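PDB 5Z3K: glucosidase from Croceicoccus marinus, which is a family GH39 beta-glucosidase that probably hydrolyses O-glycosidic bonds in glucose-containing substrates. Local coordinates for residues T26-P30 against I42-W46; L63-D67 against K117-R121; V134-C139 against R185-L190; L336-T340 against I370-I374. All blocks are in the same frame, centred on the assembly; numbering follows the deposited sequence.

Contact 1 (T26-P30 against I42-W46); sequences TSGIP and ILDVW
Trp46, near the start of helix 43-48, slots its indole between Thr26 and Pro30 within the first beta-alpha-beta unit of the TIM barrel, the one that runs from strand 25-27 through this helix to strand 53-55. CH-pi contacts cover the two faces of the six-membered ring. Over one face, Pro30 CB stands 3.6 Å from the centroid of that Trp46 ring and only 4° off its normal, while Pro30 CG comes within 3.7 Å of Trp46 CZ3. On the opposite face Thr26 CG2 lies 3.9 Å from the same Trp46 centroid. A chi1 of -164° sends OG1 of Thr26 away from the indole, to the carbonyl O of Phe301, and turns the methyl toward the ring.

A single apolar pair extends this packing to the first turn of the helix, Leu43 CD1 resting 4.0 Å from Pro30 CB.

Polar atoms act at the edge of the ring and at the helix start. At the edge, Gly28 O approaches Trp46 CH2 to 3.4 Å; the backbone angles of Gly28 would jam any CB against the preceding carbonyl O, which accounts for glycine at this turn. Trp46 NE1 donates to Ala304 O, which together with the two packed faces probably limits the turning of the indole. Across the segments, Ile42 N donates to Pro30 O (2.8 Å, N-H...O angle 151°), tying the loop end to the N-cap residue of the helix. Beside that bond, Ile42 CG1, held between the backbone N and the carbonyl carbon, makes a close carbon-to-oxygen approach of 3.2 Å to the same Pro30 O.

Contact 2 (L63-D67 against K117-R121); sequences LDTID and KQPAR. With GOL (glycerol), chain C.
A chi1 of 47° places OG1 of Thr65 between its own backbone N and carbonyl carbon, facing Gln118, and turns CG2, anti to the carbonyl carbon, across to the backbone of the other loop, near Gln118 O and Ala120 N. OG1 donates to Gln118 O at 2.7 Å, reaching it from 39° above the carbonyl plane rather than along a lone pair. The same hydroxyl also bonds to Asn116 ND2, so two partners fix its rotation. The methyl CG2 of Thr65 sits 4.0 Å from Ala120 N, a buried amide with no polar partner in the model. Beside this, Ile66 and Gln118 cross at about a right angle, with Ile66 CG2 4.1 Å from Gln118 OE1.

In TIM-barrel terms this is a meeting of two beta-alpha loops, those that follow the second strand, 53-55, and the third, 104-109. A valine in place of Thr65 would probably leave Gln118 O without its side-chain donor and take an acceptor from Asn116 ND2, Asp64 OD1 remaining.

A glycerol, probably from the crystallisation liquor, bridges the same loops further along. Its O1 donates to Thr65 O at 2.7 Å and accepts from Arg121 N at 2.7 Å, the N-H pointing almost straight at it (178°). Asp122 N binds the glycerol too. The carbon C3 of the glycerol lies over one face of the Arg121 guanidinium, offset toward its rim, while Ala120 CB approaches glycerol O2 to 3.4 Å.

Contact 3 (V134-C139 against R185-L190); sequences VRHYVC and RVDPAL
Arg135 and Val186 mark the closest backbone approach, their CA atoms 6.4 Å apart where the ends of helix 123-138 and helix 169-186 come side by side. Beyond the second helix the chain makes a type I beta turn from Asp187 to Leu190. An Asx turn reinforces it: Asp187 OD1 accepts from Ala189 N at 3.0 Å, met from well above the carboxylate plane. This reversal brings Leu190 back against the first helix.

Val186 is the hub of the side-chain packing. Its CB touches Val134 CG1 at 3.8 Å, and its CG1 meets Cys139 SG at 3.5 Å. Its other methyl, CG2, lies 3.6 Å from Arg135 CG and sits over one face of the Arg135 guanidinium, which the extended side chain carries across it. Leu190 meets two valines tip to tip, CD1 against Val134 CG1 at 3.7 Å and CD2 against Val138 CG2 at 3.9 Å.

The charged end of Arg135 is bound by Glu131, whose carboxylate also pairs with Arg185. Cutting Arg135 back to an alanine would probably uncover one side of Val186 and deprive Glu131 of an arginine partner, Arg185 remaining.

The two helices are successive members of the outer ring of the TIM barrel. Val134 and Leu190 also touch Val183 of helix 169-186, and beneath them they pack on Trp152 of strand 151-154, the barrel strand between the two helices in sequence.

Contact 4 (L336-T340 against I370-I374); sequences LVGQT and IRILI
Arg371 supplies the polar link between helix 329-341 and strand 369-376, whose segments cross at -137° with their axes 8.7 Å apart. Its NH1 donates to Gln339 O at 2.9 Å, but the N-H...O angle of 132° is bent and the donor stands above the carbonyl plane. Gln339 CB lies over one face of the guanidinium, 3.9 Å above its plane, while NE forms a salt bridge with Glu479 on the adjoining strand 474-482, so the group is held at several points.

Apolar contacts centre on Leu373. With CG anti to the backbone N (chi1 178°), its branches reach across to the helix, where CD1 meets Leu336 CB at 4.0 Å and CD2 meets Val337 CG2 at 4.0 Å. Leu373 CB lies 3.4 Å from Thr340 OG1. That hydroxyl is satisfied within the helix, Thr340 OG1 donating to Leu336 O at 2.9 Å, so it can sit in apolar surroundings; the backbone N of the same threonine reaches this oxygen from the opposite face.

Leu373 also touches Ile289 of helix 277-291. The last helix of the TIM barrel is thus laid against a mixed beta sheet, the interface of barrel and beta domain familiar from GH39 enzymes.

In the fold
The four contacts illustrate how the parts of a TIM barrel are packed together and joined to a neighbouring beta domain. Contact 1, the innermost, has its centre about 12 Å from the chain's centre. Contacts 2 and 3 are connected by helix 123-138, which begins just after 117-121 and ends in 134-139; their nearest atoms are about 9 Å apart. Contact 4 comes within about 7 Å of contact 1 (closest atoms), yet its centre lies about 43 Å from that of contact 2. In TIM-barrel hydrolases the active site lies at the C-terminal strand ends, probably the side of contact 2's loops and of residues 26-30, though no catalytic residue is identified here and the peripheral glycerol does not mark the site.

Contact 1 (T26-P30 against I42-W46)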
loop_
_atom_site.group_PDB
_atom_site.type_symbol
_atom_site.label_atom_id
_atom_site.label_comp_id
_atom_site.label_asym_id
_atom_site.label_seq_id
_atom_site.Cartn_x
_atom_site.Cartn_y
_atom_site.Cartn_z
ATOM N N THR A 26 -0.531 0.521 3.995
ATOM C CA THR A 26 -1.321 1.679 3.598
ATOM C C THR A 26 -0.667 2.939 4.135
ATOM O O THR A 26 0.282 2.892 4.918
ATOM C CB THR A 26 -2.768 1.589 4.099
ATOM O OG1 THR A 26 -3.576 2.526 3.380
ATOM C CG2 THR A 26 -2.843 1.930 5.588
ATOM N N SER A 27 -1.194 4.069 3.699
ATOM C CA SER A 27 -0.756 5.358 4.195
ATOM C C SER A 27 -1.988 6.129 4.645
ATOM O O SER A 27 -3.124 5.712 4.411
ATOM C CB SER A 27 0.019 6.138 3.129
ATOM O OG SER A 27 -0.867 6.678 2.174
ATOM N N GLY A 28 -1.746 7.257 5.296
ATOM C CA GLY A 28 -2.803 8.096 5.827
ATOM C C GLY A 28 -2.673 8.292 7.326
ATOM O O GLY A 28 -1.806 7.721 7.987
ATOM N N ILE A 29 -3.581 9.111 7.855
ATOM C CA ILE A 29 -3.635 9.508 9.257
ATOM C C ILE A 29 -4.787 8.748 9.911
ATOM O O ILE A 29 -5.959 9.009 9.592
ATOM C CB ILE A 29 -3.810 11.028 9.400
ATOM C CG1 ILE A 29 -2.597 11.761 8.795
ATOM C CG2 ILE A 29 -4.027 11.401 10.863
ATOM C CD1 ILE A 29 -2.797 13.276 8.587
ATOM N N PRO A 30 -4.520 7.805 10.824
ATOM C CA PRO A 30 -5.595 6.952 11.343
ATOM C C PRO A 30 -6.385 7.530 12.506
ATOM O O PRO A 30 -7.453 6.985 12.820
ATOM C CB PRO A 30 -4.843 5.685 11.786
ATOM C CG PRO A 30 -3.482 6.165 12.154
ATOM C CD PRO A 30 -3.178 7.300 11.192
ATOM N N ILE A 42 -10.152 6.396 13.139
ATOM C CA ILE A 42 -10.484 5.181 12.402
ATOM C C ILE A 42 -9.444 4.082 12.631
ATOM O O ILE A 42 -9.361 3.137 11.854
ATOM C CB ILE A 42 -10.649 5.469 10.896
ATOM C CG1 ILE A 42 -9.335 6.039 10.349
ATOM C CG2 ILE A 42 -11.865 6.410 10.672
ATOM C CD1 ILE A 42 -9.338 6.461 8.892
ATOM N N LEU A 43 -8.630 4.210 13.683
ATOM C CA LEU A 43 -7.579 3.227 13.940
ATOM C C LEU A 43 -8.144 1.817 14.094
ATOM O O LEU A 43 -7.510 0.833 13.681
ATOM C CB LEU A 43 -6.799 3.625 15.196
ATOM C CG LEU A 43 -5.626 2.735 15.581
ATOM C CD1 LEU A 43 -4.549 2.766 14.478
ATOM C CD2 LEU A 43 -5.038 3.166 16.946
ATOM N N ASP A 44 -9.331 1.688 14.699
ATOM C CA ASP A 44 -9.920 0.361 14.848
ATOM C C ASP A 44 -10.228 -0.277 13.501
ATOM O O ASP A 44 -10.230 -1.506 13.398
ATOM C CB ASP A 44 -11.194 0.420 15.691
ATOM C CG ASP A 44 -11.711 -0.957 16.055
ATOM O OD1 ASP A 44 -11.026 -1.672 16.817
ATOM O OD2 ASP A 44 -12.800 -1.325 15.569
ATOM N N VAL A 45 -10.516 0.531 12.469
ATOM C CA VAL A 45 -10.740 -0.032 11.137
ATOM C C VAL A 45 -9.435 -0.583 10.574
ATOM O O VAL A 45 -9.415 -1.648 9.945
ATOM C CB VAL A 45 -11.368 1.012 10.184
ATOM C CG1 VAL A 45 -11.661 0.394 8.799
ATOM C CG2 VAL A 45 -12.648 1.602 10.772
ATOM N N TRP A 46 -8.329 0.134 10.776
ATOM C CA TRP A 46 -7.031 -0.391 10.346
ATOM C C TRP A 46 -6.714 -1.703 11.063
ATOM O O TRP A 46 -6.199 -2.654 10.457
ATOM C CB TRP A 46 -5.931 0.641 10.608
ATOM C CG TRP A 46 -5.878 1.804 9.673
ATOM C CD1 TRP A 46 -6.877 2.271 8.874
ATOM C CD2 TRP A 46 -4.743 2.651 9.436
ATOM N NE1 TRP A 46 -6.441 3.361 8.155
ATOM C CE2 TRP A 46 -5.130 3.611 8.477
ATOM C CE3 TRP A 46 -3.443 2.696 9.954
ATOM C CZ2 TRP A 46 -4.263 4.605 8.019
ATOM C CZ3 TRP A 46 -2.576 3.692 9.499
ATOM C CH2 TRP A 46 -2.991 4.631 8.544
#

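Contact 2 (L63-D67 against K117-R121)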
loop_
_atom_site.group_PDB
_atom_site.type_symbol
_atom_site.label_atom_id
_atom_site.label_comp_id
_atom_site.label_asym_id
_atom_site.label_seq_id
_atom_site.Cartn_x
_atom_site.Cartn_y
_atom_site.Cartn_z
ATOM N N LEU A 63 10.813 15.953 7.682
ATOM C CA LEU A 63 12.089 16.560 8.050
ATOM C C LEU A 63 12.301 17.702 7.060
ATOM O O LEU A 63 12.914 17.524 6.008
ATOM C CB LEU A 63 13.228 15.545 8.012
ATOM C CG LEU A 63 14.599 16.174 8.307
ATOM C CD1 LEU A 63 14.550 16.904 9.640
ATOM C CD2 LEU A 63 15.723 15.143 8.289
ATOM N N ASP A 64 11.748 18.872 7.380
ATOM C CA ASP A 64 11.832 19.983 6.445
ATOM C C ASP A 64 13.268 20.503 6.382
ATOM O O ASP A 64 14.030 20.412 7.349
ATOM C CB ASP A 64 10.865 21.103 6.834
ATOM C CG ASP A 64 10.412 21.934 5.629
ATOM O OD1 ASP A 64 10.701 21.542 4.480
ATOM O OD2 ASP A 64 9.749 22.977 5.819
ATOM N N THR A 65 13.645 21.003 5.209
ATOM C CA THR A 65 15.009 21.443 4.958
ATOM C C THR A 65 15.195 22.938 5.185
ATOM O O THR A 65 16.298 23.451 4.993
ATOM C CB THR A 65 15.436 21.072 3.534
ATOM O OG1 THR A 65 14.410 21.451 2.611
ATOM C CG2 THR A 65 15.674 19.568 3.430
ATOM N N ILE A 66 14.140 23.648 5.560
ATOM C CA ILE A 66 14.238 24.987 6.112
ATOM C C ILE A 66 13.558 24.957 7.479
ATOM O O ILE A 66 12.947 23.958 7.867
ATOM C CB ILE A 66 13.604 26.048 5.196
ATOM C CG1 ILE A 66 12.108 25.757 5.019
ATOM C CG2 ILE A 66 14.333 26.104 3.846
ATOM C CD1 ILE A 66 11.407 26.671 4.048
ATOM N N ASP A 67 13.673 26.060 8.211
ATOM C CA ASP A 67 12.996 26.157 9.498
ATOM C C ASP A 67 11.490 26.141 9.288
ATOM O O ASP A 67 10.968 26.781 8.371
ATOM C CB ASP A 67 13.409 27.436 10.243
ATOM C CG ASP A 67 14.856 27.402 10.736
ATOM O OD1 ASP A 67 15.604 26.467 10.381
ATOM O OD2 ASP A 67 15.247 28.329 11.483
ATOM N N LYS A 117 10.516 22.293 -1.193
ATOM C CA LYS A 117 11.183 21.119 -1.744
ATOM C C LYS A 117 12.682 21.330 -1.915
ATOM O O LYS A 117 13.328 20.595 -2.678
ATOM C CB LYS A 117 10.556 20.688 -3.072
ATOM C CG LYS A 117 10.377 21.783 -4.084
ATOM C CD LYS A 117 8.951 22.309 -4.034
ATOM C CE LYS A 117 8.623 23.147 -5.255
ATOM N NZ LYS A 117 7.305 23.810 -5.040
ATOM N N GLN A 118 13.258 22.291 -1.196
ATOM C CA GLN A 118 14.674 22.586 -1.370
ATOM C C GLN A 118 15.531 21.445 -0.823
ATOM O O GLN A 118 15.140 20.763 0.128
ATOM C CB GLN A 118 15.041 23.890 -0.661
ATOM C CG GLN A 118 14.362 25.120 -1.231
ATOM C CD GLN A 118 14.712 26.370 -0.452
ATOM O OE1 GLN A 118 15.811 26.487 0.089
ATOM N NE2 GLN A 118 13.774 27.305 -0.378
ATOM N N PRO A 119 16.710 21.221 -1.400
ATOM C CA PRO A 119 17.642 20.246 -0.820
ATOM C C PRO A 119 18.230 20.756 0.490
ATOM O O PRO A 119 18.054 21.914 0.882
ATOM C CB PRO A 119 18.716 20.100 -1.904
ATOM C CG PRO A 119 18.697 21.442 -2.614
ATOM C CD PRO A 119 17.277 21.912 -2.579
ATOM N N ALA A 120 18.947 19.864 1.170
ATOM C CA ALA A 120 19.606 20.228 2.420
ATOM C C ALA A 120 20.722 21.241 2.175
ATOM O O ALA A 120 21.515 21.099 1.242
ATOM C CB ALA A 120 20.185 18.988 3.098
ATOM N N ARG A 121 20.770 22.264 3.036
ATOM C CA ARG A 121 21.815 23.286 3.050
ATOM C C ARG A 121 23.118 22.771 3.647
ATOM O O ARG A 121 24.206 23.123 3.174
ATOM C CB ARG A 121 21.340 24.487 3.871
ATOM C CG ARG A 121 20.995 25.742 3.104
ATOM C CD ARG A 121 21.266 26.970 3.986
ATOM N NE ARG A 121 20.515 26.943 5.248
ATOM C CZ ARG A 121 21.071 26.778 6.448
ATOM N NH1 ARG A 121 22.375 26.618 6.552
ATOM N NH2 ARG A 121 20.325 26.769 7.549
HETATM C C1 GOL C . 18.655 21.545 5.974
HETATM O O1 GOL C . 18.847 22.442 4.909
HETATM C C2 GOL C . 20.029 21.381 6.683
HETATM O O2 GOL C . 20.998 20.855 5.826
HETATM C C3 GOL C . 20.404 22.816 7.181
HETATM O O3 GOL C . 21.119 22.651 8.380
#

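Contact 3 (V134-C139 against R185-L190)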
loop_
_atom_site.group_PDB
_atom_site.type_symbol
_atom_site.label_atom_id
_atom_site.label_comp_id
_atom_site.label_asym_id
_atom_site.label_seq_id
_atom_site.Cartn_x
_atom_site.Cartn_y
_atom_site.Cartn_z
ATOM N N VAL A 134 16.330 8.396 13.720
ATOM C CA VAL A 134 16.304 6.941 13.670
ATOM C C VAL A 134 16.536 6.361 15.058
ATOM O O VAL A 134 15.852 5.422 15.475
ATOM C CB VAL A 134 17.336 6.419 12.651
ATOM C CG1 VAL A 134 17.399 4.896 12.669
ATOM C CG2 VAL A 134 17.001 6.917 11.244
ATOM N N ARG A 135 17.503 6.916 15.797
ATOM C CA ARG A 135 17.774 6.431 17.146
ATOM C C ARG A 135 16.584 6.656 18.068
ATOM O O ARG A 135 16.349 5.863 18.985
ATOM C CB ARG A 135 19.014 7.125 17.711
ATOM C CG ARG A 135 20.315 6.603 17.141
ATOM C CD ARG A 135 21.543 7.226 17.815
ATOM N NE ARG A 135 22.758 6.765 17.148
ATOM C CZ ARG A 135 23.252 5.533 17.268
ATOM N NH1 ARG A 135 22.655 4.648 18.058
ATOM N NH2 ARG A 135 24.346 5.186 16.603
ATOM N N HIS A 136 15.836 7.735 17.850
ATOM C CA HIS A 136 14.641 7.964 18.651
ATOM C C HIS A 136 13.597 6.876 18.417
ATOM O O HIS A 136 12.929 6.438 19.362
ATOM C CB HIS A 136 14.069 9.348 18.344
ATOM C CG HIS A 136 12.783 9.640 19.037
ATOM N ND1 HIS A 136 12.714 9.998 20.369
ATOM C CD2 HIS A 136 11.508 9.633 18.582
ATOM C CE1 HIS A 136 11.452 10.197 20.704
ATOM N NE2 HIS A 136 10.699 9.977 19.638
ATOM N N TYR A 137 13.448 6.406 17.180
ATOM C CA TYR A 137 12.403 5.430 16.897
ATOM C C TYR A 137 12.885 3.986 16.915
ATOM O O TYR A 137 12.052 3.080 16.851
ATOM C CB TYR A 137 11.728 5.751 15.554
ATOM C CG TYR A 137 10.873 6.991 15.702
ATOM C CD1 TYR A 137 9.760 6.981 16.540
ATOM C CD2 TYR A 137 11.217 8.187 15.077
ATOM C CE1 TYR A 137 8.987 8.107 16.717
ATOM C CE2 TYR A 137 10.444 9.328 15.249
ATOM C CZ TYR A 137 9.330 9.283 16.068
ATOM O OH TYR A 137 8.567 10.420 16.276
ATOM N N VAL A 138 14.195 3.742 17.031
ATOM C CA VAL A 138 14.743 2.394 17.014
ATOM C C VAL A 138 15.437 2.034 18.324
ATOM O O VAL A 138 15.314 0.898 18.798
ATOM C CB VAL A 138 15.701 2.195 15.819
ATOM C CG1 VAL A 138 16.353 0.814 15.881
ATOM C CG2 VAL A 138 14.943 2.369 14.493
ATOM N N CYS A 139 16.158 2.981 18.937
ATOM C CA CYS A 139 16.974 2.701 20.118
ATOM C C CYS A 139 16.506 3.442 21.369
ATOM O O CYS A 139 17.262 3.531 22.338
ATOM C CB CYS A 139 18.443 3.045 19.840
ATOM S SG CYS A 139 19.089 2.258 18.353
ATOM N N ARG A 185 24.183 3.050 10.341
ATOM C CA ARG A 185 24.993 3.284 11.531
ATOM C C ARG A 185 24.206 2.970 12.801
ATOM O O ARG A 185 24.761 2.449 13.776
ATOM C CB ARG A 185 25.495 4.729 11.531
ATOM C CG ARG A 185 26.324 5.147 12.734
ATOM C CD ARG A 185 26.844 6.575 12.540
ATOM N NE ARG A 185 27.404 6.771 11.202
ATOM C CZ ARG A 185 27.039 7.730 10.350
ATOM N NH1 ARG A 185 26.099 8.612 10.675
ATOM N NH2 ARG A 185 27.622 7.805 9.162
ATOM N N VAL A 186 22.905 3.266 12.809
ATOM C CA VAL A 186 22.116 3.010 14.009
ATOM C C VAL A 186 21.913 1.515 14.202
ATOM O O VAL A 186 22.070 0.984 15.308
ATOM C CB VAL A 186 20.774 3.757 13.929
ATOM C CG1 VAL A 186 19.858 3.325 15.084
ATOM C CG2 VAL A 186 21.006 5.251 13.923
ATOM N N ASP A 187 21.581 0.817 13.130
ATOM C CA ASP A 187 21.285 -0.603 13.177
ATOM C C ASP A 187 21.375 -1.178 11.769
ATOM O O ASP A 187 20.553 -0.844 10.903
ATOM C CB ASP A 187 19.901 -0.822 13.784
ATOM C CG ASP A 187 19.530 -2.286 13.910
ATOM O OD1 ASP A 187 20.368 -3.174 13.630
ATOM O OD2 ASP A 187 18.375 -2.549 14.294
ATOM N N PRO A 188 22.370 -2.028 11.498
ATOM C CA PRO A 188 22.484 -2.625 10.157
ATOM C C PRO A 188 21.260 -3.423 9.738
ATOM O O PRO A 188 21.060 -3.626 8.537
ATOM C CB PRO A 188 23.721 -3.527 10.278
ATOM C CG PRO A 188 24.499 -2.965 11.419
ATOM C CD PRO A 188 23.499 -2.390 12.374
ATOM N N ALA A 189 20.437 -3.880 10.684
ATOM C CA ALA A 189 19.248 -4.660 10.353
ATOM C C ALA A 189 18.123 -3.813 9.781
ATOM O O ALA A 189 17.155 -4.372 9.255
ATOM C CB ALA A 189 18.745 -5.404 11.592
ATOM N N LEU A 190 18.213 -2.491 9.877
ATOM C CA LEU A 190 17.179 -1.641 9.312
ATOM C C LEU A 190 17.256 -1.645 7.791
ATOM O O LEU A 190 18.333 -1.741 7.199
ATOM C CB LEU A 190 17.315 -0.215 9.839
ATOM C CG LEU A 190 17.164 -0.051 11.350
ATOM C CD1 LEU A 190 17.652 1.326 11.766
ATOM C CD2 LEU A 190 15.713 -0.281 11.796
#

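Contact 4 (L336-T340 against I370-I374)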
loop_
_atom_site.group_PDB
_atom_site.type_symbol
_atom_site.label_atom_id
_atom_site.label_comp_id
_atom_site.label_asym_id
_atom_site.label_seq_id
_atom_site.Cartn_x
_atom_site.Cartn_y
_atom_site.Cartn_z
ATOM N N LEU A 336 -11.831 -6.508 3.994
ATOM C CA LEU A 336 -11.902 -7.909 3.577
ATOM C C LEU A 336 -10.609 -8.347 2.895
ATOM O O LEU A 336 -10.172 -9.494 3.061
ATOM C CB LEU A 336 -13.084 -8.129 2.643
ATOM C CG LEU A 336 -14.466 -7.687 3.127
ATOM C CD1 LEU A 336 -15.493 -8.176 2.130
ATOM C CD2 LEU A 336 -14.767 -8.195 4.525
ATOM N N VAL A 337 -9.991 -7.451 2.118
ATOM C CA VAL A 337 -8.687 -7.754 1.524
ATOM C C VAL A 337 -7.652 -8.015 2.614
ATOM O O VAL A 337 -6.955 -9.035 2.608
ATOM C CB VAL A 337 -8.232 -6.610 0.596
ATOM C CG1 VAL A 337 -6.756 -6.734 0.305
ATOM C CG2 VAL A 337 -9.043 -6.587 -0.698
ATOM N N GLY A 338 -7.520 -7.084 3.557
ATOM C CA GLY A 338 -6.505 -7.244 4.582
ATOM C C GLY A 338 -6.690 -8.505 5.399
ATOM O O GLY A 338 -5.716 -9.165 5.770
ATOM N N GLN A 339 -7.945 -8.854 5.702
ATOM C CA GLN A 339 -8.191 -10.071 6.455
ATOM C C GLN A 339 -7.748 -11.294 5.667
ATOM O O GLN A 339 -7.221 -12.254 6.240
ATOM C CB GLN A 339 -9.667 -10.160 6.835
ATOM C CG GLN A 339 -10.036 -9.100 7.879
ATOM C CD GLN A 339 -11.514 -8.796 7.917
ATOM O OE1 GLN A 339 -12.322 -9.473 7.287
ATOM N NE2 GLN A 339 -11.878 -7.755 8.662
ATOM N N THR A 340 -7.958 -11.273 4.353
ATOM C CA THR A 340 -7.534 -12.390 3.519
ATOM C C THR A 340 -6.016 -12.473 3.458
ATOM O O THR A 340 -5.448 -13.569 3.564
ATOM C CB THR A 340 -8.124 -12.255 2.113
ATOM O OG1 THR A 340 -9.550 -12.183 2.206
ATOM C CG2 THR A 340 -7.742 -13.453 1.259
ATOM N N ILE A 370 -10.810 -20.513 7.384
ATOM C CA ILE A 370 -10.551 -20.406 5.943
ATOM C C ILE A 370 -11.174 -19.109 5.438
ATOM O O ILE A 370 -12.330 -18.813 5.766
ATOM C CB ILE A 370 -11.155 -21.600 5.178
ATOM C CG1 ILE A 370 -10.922 -22.938 5.908
ATOM C CG2 ILE A 370 -10.737 -21.579 3.701
ATOM C CD1 ILE A 370 -9.504 -23.361 6.002
ATOM N N ARG A 371 -10.439 -18.349 4.613
ATOM C CA ARG A 371 -10.964 -17.122 4.011
ATOM C C ARG A 371 -10.874 -17.202 2.494
ATOM O O ARG A 371 -9.801 -17.478 1.951
ATOM C CB ARG A 371 -10.209 -15.888 4.502
ATOM C CG ARG A 371 -10.459 -15.607 5.967
ATOM C CD ARG A 371 -9.837 -14.295 6.457
ATOM N NE ARG A 371 -10.247 -14.110 7.844
ATOM C CZ ARG A 371 -9.434 -13.819 8.852
ATOM N NH1 ARG A 371 -8.131 -13.637 8.650
ATOM N NH2 ARG A 371 -9.943 -13.697 10.073
ATOM N N ILE A 372 -11.989 -16.937 1.816
ATOM C CA ILE A 372 -12.040 -16.961 0.353
ATOM C C ILE A 372 -12.563 -15.611 -0.112
ATOM O O ILE A 372 -13.716 -15.249 0.165
ATOM C CB ILE A 372 -12.908 -18.104 -0.198
ATOM C CG1 ILE A 372 -12.383 -19.472 0.262
ATOM C CG2 ILE A 372 -12.934 -18.023 -1.722
ATOM C CD1 ILE A 372 -13.323 -20.193 1.254
ATOM N N LEU A 373 -11.711 -14.863 -0.802
ATOM C CA LEU A 373 -11.998 -13.505 -1.239
ATOM C C LEU A 373 -12.274 -13.521 -2.734
ATOM O O LEU A 373 -11.511 -14.123 -3.490
ATOM C CB LEU A 373 -10.809 -12.594 -0.933
ATOM C CG LEU A 373 -10.965 -11.147 -1.383
ATOM C CD1 LEU A 373 -11.984 -10.425 -0.470
ATOM C CD2 LEU A 373 -9.637 -10.445 -1.337
ATOM N N ILE A 374 -13.360 -12.875 -3.153
ATOM C CA ILE A 374 -13.783 -12.847 -4.545
ATOM C C ILE A 374 -14.132 -11.418 -4.924
ATOM O O ILE A 374 -14.964 -10.787 -4.263
ATOM C CB ILE A 374 -15.009 -13.750 -4.791
ATOM C CG1 ILE A 374 -14.753 -15.183 -4.322
ATOM C CG2 ILE A 374 -15.425 -13.683 -6.266
ATOM C CD1 ILE A 374 -16.036 -15.999 -4.182
#